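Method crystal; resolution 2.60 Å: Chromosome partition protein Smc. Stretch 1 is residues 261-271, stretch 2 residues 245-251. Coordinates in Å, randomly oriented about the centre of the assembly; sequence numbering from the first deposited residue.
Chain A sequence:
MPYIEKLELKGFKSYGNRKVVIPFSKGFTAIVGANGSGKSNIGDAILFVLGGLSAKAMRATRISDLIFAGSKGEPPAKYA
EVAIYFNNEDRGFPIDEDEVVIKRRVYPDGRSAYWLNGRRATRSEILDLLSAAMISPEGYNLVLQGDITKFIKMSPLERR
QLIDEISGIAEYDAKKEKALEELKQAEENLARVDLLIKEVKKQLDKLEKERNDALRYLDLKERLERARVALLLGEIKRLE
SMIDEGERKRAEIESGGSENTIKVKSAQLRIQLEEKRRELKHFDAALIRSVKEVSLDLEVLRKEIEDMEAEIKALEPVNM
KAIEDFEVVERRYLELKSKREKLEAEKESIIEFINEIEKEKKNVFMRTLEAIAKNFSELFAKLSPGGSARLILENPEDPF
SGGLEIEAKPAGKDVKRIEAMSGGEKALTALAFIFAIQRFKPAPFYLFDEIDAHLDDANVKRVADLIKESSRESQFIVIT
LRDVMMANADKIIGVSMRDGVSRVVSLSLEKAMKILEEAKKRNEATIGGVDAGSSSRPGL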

ATOM      1  N   THR A 261      41.562 -77.933 -60.291  1.00127.33           N
ATOM      2  CA  THR A 261      40.620 -76.822 -60.191  1.00126.45           C
ATOM      3  C   THR A 261      39.546 -77.098 -59.147  1.00127.92           C
ATOM      4  O   THR A 261      39.037 -76.159 -58.520  1.00123.99           O
ATOM      5  CB  THR A 261      39.970 -76.538 -61.550  1.00122.54           C
ATOM      6  OG1 THR A 261      39.340 -77.728 -62.048  1.00124.78           O
ATOM      7  CG2 THR A 261      41.003 -76.041 -62.554  1.00118.37           C
ATOM      8  N   ILE A 262      39.192 -78.373 -58.946  1.00130.27           N
ATOM      9  CA  ILE A 262      38.183 -78.729 -57.951  1.00129.35           C
ATOM     10  C   ILE A 262      38.750 -78.623 -56.535  1.00131.03           C
ATOM     11  O   ILE A 262      38.003 -78.378 -55.578  1.00129.37           O
ATOM     12  CB  ILE A 262      37.614 -80.129 -58.263  1.00124.67           C
ATOM     13  CG1 ILE A 262      36.743 -80.064 -59.516  1.00117.73           C
ATOM     14  CG2 ILE A 262      36.794 -80.690 -57.102  1.00129.86           C
ATOM     15  CD1 ILE A 262      36.624 -81.369 -60.216  1.00125.82           C
ATOM     16  N   LYS A 263      40.073 -78.760 -56.373  1.00131.07           N
ATOM     17  CA  LYS A 263      40.677 -78.549 -55.058  1.00127.13           C
ATOM     18  C   LYS A 263      40.692 -77.076 -54.666  1.00122.02           C
ATOM     19  O   LYS A 263      40.704 -76.764 -53.470  1.00121.24           O
ATOM     20  CB  LYS A 263      42.101 -79.108 -55.014  1.00123.69           C
ATOM     21  CG  LYS A 263      42.184 -80.621 -54.892  1.00128.97           C
ATOM     22  CD  LYS A 263      43.631 -81.069 -54.776  1.00130.65           C
ATOM     23  CE  LYS A 263      43.770 -82.568 -54.951  1.00123.32           C
ATOM     24  NZ  LYS A 263      45.189 -82.984 -54.840  1.00113.90           N
ATOM     25  N   VAL A 264      40.687 -76.160 -55.644  1.00123.29           N
ATOM     26  CA  VAL A 264      40.799 -74.731 -55.352  1.00116.35           C
ATOM     27  C   VAL A 264      39.453 -74.146 -54.945  1.00116.90           C
ATOM     28  O   VAL A 264      39.338 -73.461 -53.921  1.00116.30           O
ATOM     29  CB  VAL A 264      41.379 -73.974 -56.561  1.00109.54           C
ATOM     30  CG1 VAL A 264      41.402 -72.461 -56.278  1.00 93.55           C
ATOM     31  CG2 VAL A 264      42.763 -74.514 -56.924  1.00112.38           C
ATOM     32  N   LYS A 265      38.419 -74.384 -55.754  1.00113.44           N
ATOM     33  CA  LYS A 265      37.097 -73.854 -55.446  1.00116.03           C
ATOM     34  C   LYS A 265      36.376 -74.646 -54.358  1.00114.94           C
ATOM     35  O   LYS A 265      35.438 -74.117 -53.751  1.00111.37           O
ATOM     36  CB  LYS A 265      36.243 -73.807 -56.710  1.00112.74           C
ATOM     37  CG  LYS A 265      36.848 -72.989 -57.824  1.00108.08           C
ATOM     38  CD  LYS A 265      36.081 -73.223 -59.100  1.00110.95           C
ATOM     39  CE  LYS A 265      36.247 -74.660 -59.567  1.00119.25           C
ATOM     40  NZ  LYS A 265      37.630 -74.931 -60.032  1.00121.25           N
ATOM     41  N   SER A 266      36.773 -75.897 -54.104  1.00115.17           N
ATOM     42  CA  SER A 266      36.297 -76.597 -52.916  1.00114.58           C
ATOM     43  C   SER A 266      37.113 -76.243 -51.679  1.00111.64           C
ATOM     44  O   SER A 266      36.708 -76.595 -50.565  1.00112.75           O
ATOM     45  CB  SER A 266      36.315 -78.114 -53.123  1.00118.05           C
ATOM     46  OG  SER A 266      37.435 -78.709 -52.489  1.00115.58           O
ATOM     47  N   ALA A 267      38.267 -75.586 -51.862  1.00113.98           N
ATOM     48  CA  ALA A 267      38.915 -74.843 -50.787  1.00110.35           C
ATOM     49  C   ALA A 267      38.315 -73.457 -50.618  1.00108.47           C
ATOM     50  O   ALA A 267      38.511 -72.841 -49.567  1.00105.90           O
ATOM     51  CB  ALA A 267      40.419 -74.713 -51.041  1.00106.64           C
ATOM     52  N   GLN A 268      37.620 -72.948 -51.642  1.00107.88           N
ATOM     53  CA  GLN A 268      36.765 -71.778 -51.468  1.00106.38           C
ATOM     54  C   GLN A 268      35.486 -72.146 -50.733  1.00101.61           C
ATOM     55  O   GLN A 268      35.068 -71.444 -49.805  1.00 99.01           O
ATOM     56  CB  GLN A 268      36.428 -71.166 -52.824  1.00107.72           C
ATOM     57  N   LEU A 269      34.837 -73.235 -51.158  1.00100.71           N
ATOM     58  CA  LEU A 269      33.618 -73.689 -50.501  1.00 95.21           C
ATOM     59  C   LEU A 269      33.870 -74.005 -49.033  1.00 96.99           C
ATOM     60  O   LEU A 269      33.012 -73.748 -48.182  1.00 98.30           O
ATOM     61  CB  LEU A 269      33.056 -74.906 -51.235  1.00 93.06           C
ATOM     62  N   ARG A 270      35.045 -74.556 -48.711  1.00100.94           N
ATOM     63  CA  ARG A 270      35.376 -74.806 -47.310  1.00 97.90           C
ATOM     64  C   ARG A 270      35.842 -73.548 -46.596  1.00 97.12           C
ATOM     65  O   ARG A 270      35.754 -73.494 -45.368  1.00 94.78           O
ATOM     66  CB  ARG A 270      36.445 -75.902 -47.178  1.00102.42           C
ATOM     67  N   ILE A 271      36.321 -72.534 -47.337  1.00 99.14           N
ATOM     68  CA  ILE A 271      36.884 -71.326 -46.725  1.00 98.56           C
ATOM     69  C   ILE A 271      35.811 -70.302 -46.403  1.00102.89           C
ATOM     70  O   ILE A 271      35.889 -69.621 -45.379  1.00100.23           O
ATOM     71  CB  ILE A 271      37.960 -70.693 -47.625  1.00 92.49           C
TER
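Stretch 2, residues 245-251: EGERKRA

Stretch 2, the end of a helix followed by a turn, packs against one side of the stretch 1 helix in a small contact of 367 Å², made largely by van der Waals packing around Ile262 and Ser266 and without a clear hydrogen bond between the two segments.

The helix that begins earlier in the chain reaches Gly246, after which the backbone forms a type I beta turn from Glu247 to Arg250. A backbone hydrogen bond from Arg250 N to Glu247 O at 3.3 Å closes the turn, and another from Lys249 N to Glu245 O at 2.9 Å ties its third residue back to the end of the helix. Stretch 1 is helical and continues beyond Ile271. The two segments run in opposite senses, since the later residue of stretch 2 pairs with the earlier one of stretch 1: the CA atoms of Arg250 and Ile262 are 5.9 Å apart, and those of Glu247 and Ser266 5.5 Å.

Ile262 points toward the turn, and its side chain meets both backbone and side-chain atoms there. Its CD1 lies 3.6 Å from Lys249 O, while its CG2 approaches Lys249 CB at 3.9 Å and both Arg250 N and Arg250 CG at 3.7 Å. Lys249 starts out toward the helix, but the end of its extended side chain leads away, so its contribution comes from the part near the backbone.

One helical turn further on, Ser266 is buried against Gly246 and Glu247. Ser266 CB comes to 3.2 Å from Gly246 O, and Ser266 OG to 3.2 Å from Glu247 CG. Gly246, having no side chain, meets the helix through its backbone. The carboxylate of Glu247 reaches along stretch 1, placing its OE2 3.6 Å from Arg270 CB. The same OE2 is 3.0 Å from Ser266 O; as both are acceptors, this close approach is no hydrogen bond, and Ser266 O instead accepts one from Arg270 N within the helix at 3.2 Å.

Arg250 has the largest covered area of any residue in the contact. Its CB departs sideways, yet the extended side chain brings its end nearer to stretch 1. Arg250 NE lies 3.7 Å from Lys263 CG, Ile262 O sits at the edge of the guanidinium, near its plane, and Arg250 NH2 is 3.0 Å from Ser266 OG. The ammonium end of Lys263 leads away from the contact. The CA-to-CB bond of Arg248 points away from stretch 1, leaving the neighbouring residues of the turn to make the contact.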

ATOM      1  N   GLU A 245      29.521 -83.077 -51.543  1.00132.28           N
ATOM      2  CA  GLU A 245      29.871 -83.542 -52.875  1.00131.92           C
ATOM      3  C   GLU A 245      30.740 -82.566 -53.670  1.00135.25           C
ATOM      4  O   GLU A 245      31.392 -83.002 -54.628  1.00137.28           O
ATOM      5  CB  GLU A 245      28.593 -83.874 -53.660  1.00129.35           C
ATOM      6  CG  GLU A 245      27.791 -85.018 -53.026  1.00124.75           C
ATOM      7  CD  GLU A 245      26.396 -84.599 -52.602  1.00125.51           C
ATOM      8  OE1 GLU A 245      26.059 -83.406 -52.776  1.00123.06           O
ATOM      9  OE2 GLU A 245      25.643 -85.458 -52.085  1.00119.78           O
ATOM     10  N   GLY A 246      30.807 -81.283 -53.290  1.00135.78           N
ATOM     11  CA  GLY A 246      31.648 -80.288 -53.953  1.00131.10           C
ATOM     12  C   GLY A 246      33.140 -80.483 -53.753  1.00131.37           C
ATOM     13  O   GLY A 246      33.932 -79.828 -54.442  1.00126.65           O
ATOM     14  N   GLU A 247      33.533 -81.337 -52.804  1.00134.84           N
ATOM     15  CA  GLU A 247      34.875 -81.899 -52.742  1.00134.99           C
ATOM     16  C   GLU A 247      34.903 -83.387 -53.069  1.00138.80           C
ATOM     17  O   GLU A 247      35.989 -83.934 -53.294  1.00136.35           O
ATOM     18  CB  GLU A 247      35.484 -81.672 -51.350  1.00129.89           C
ATOM     19  CG  GLU A 247      35.176 -80.297 -50.776  1.00117.22           C
ATOM     20  CD  GLU A 247      35.705 -80.126 -49.374  1.00115.58           C
ATOM     21  OE1 GLU A 247      35.839 -81.148 -48.667  1.00111.54           O
ATOM     22  OE2 GLU A 247      35.975 -78.972 -48.975  1.00112.98           O
ATOM     23  N   ARG A 248      33.736 -84.046 -53.086  1.00136.05           N
ATOM     24  CA  ARG A 248      33.620 -85.398 -53.624  1.00131.57           C
ATOM     25  C   ARG A 248      33.852 -85.417 -55.135  1.00139.68           C
ATOM     26  O   ARG A 248      34.202 -86.464 -55.696  1.00140.04           O
ATOM     27  CB  ARG A 248      32.242 -85.965 -53.260  1.00128.47           C
ATOM     28  CG  ARG A 248      31.897 -87.332 -53.807  1.00129.14           C
ATOM     29  CD  ARG A 248      32.960 -88.339 -53.463  1.00133.18           C
ATOM     30  NE  ARG A 248      33.534 -88.925 -54.668  1.00134.83           N
ATOM     31  CZ  ARG A 248      34.622 -89.686 -54.686  1.00132.54           C
ATOM     32  NH1 ARG A 248      35.266 -89.952 -53.558  1.00126.21           N
ATOM     33  NH2 ARG A 248      35.066 -90.176 -55.833  1.00133.86           N
ATOM     34  N   LYS A 249      33.688 -84.264 -55.807  1.00140.75           N
ATOM     35  CA  LYS A 249      33.998 -84.143 -57.233  1.00138.57           C
ATOM     36  C   LYS A 249      35.476 -84.364 -57.535  1.00140.11           C
ATOM     37  O   LYS A 249      35.833 -84.540 -58.705  1.00139.65           O
ATOM     38  CB  LYS A 249      33.614 -82.758 -57.765  1.00134.04           C
ATOM     39  CG  LYS A 249      32.168 -82.349 -57.576  1.00134.65           C
ATOM     40  CD  LYS A 249      32.001 -80.854 -57.855  1.00131.87           C
ATOM     41  CE  LYS A 249      30.595 -80.371 -57.532  1.00124.02           C
ATOM     42  NZ  LYS A 249      30.417 -78.914 -57.794  1.00123.06           N
ATOM     43  N   ARG A 250      36.340 -84.325 -56.513  1.00142.95           N
ATOM     44  CA  ARG A 250      37.783 -84.514 -56.658  1.00144.91           C
ATOM     45  C   ARG A 250      38.146 -85.856 -57.289  1.00144.48           C
ATOM     46  O   ARG A 250      38.684 -85.896 -58.400  1.00142.77           O
ATOM     47  CB  ARG A 250      38.475 -84.392 -55.295  1.00144.17           C
ATOM     48  CG  ARG A 250      38.653 -82.973 -54.788  1.00138.46           C
ATOM     49  CD  ARG A 250      39.158 -82.993 -53.360  1.00134.32           C
ATOM     50  NE  ARG A 250      39.327 -81.649 -52.819  1.00131.63           N
ATOM     51  CZ  ARG A 250      39.599 -81.392 -51.546  1.00130.00           C
ATOM     52  NH1 ARG A 250      39.728 -82.392 -50.684  1.00131.75           N
ATOM     53  NH2 ARG A 250      39.739 -80.140 -51.133  1.00123.88           N
ATOM     54  N   ALA A 251      37.865 -86.960 -56.586  1.00140.38           N
ATOM     55  CA  ALA A 251      38.186 -88.299 -57.074  1.00140.12           C
ATOM     56  C   ALA A 251      37.224 -88.760 -58.171  1.00142.33           C
ATOM     57  O   ALA A 251      36.863 -89.942 -58.232  1.00133.16           O
ATOM     58  CB  ALA A 251      38.189 -89.297 -55.912  1.00131.83           C
TER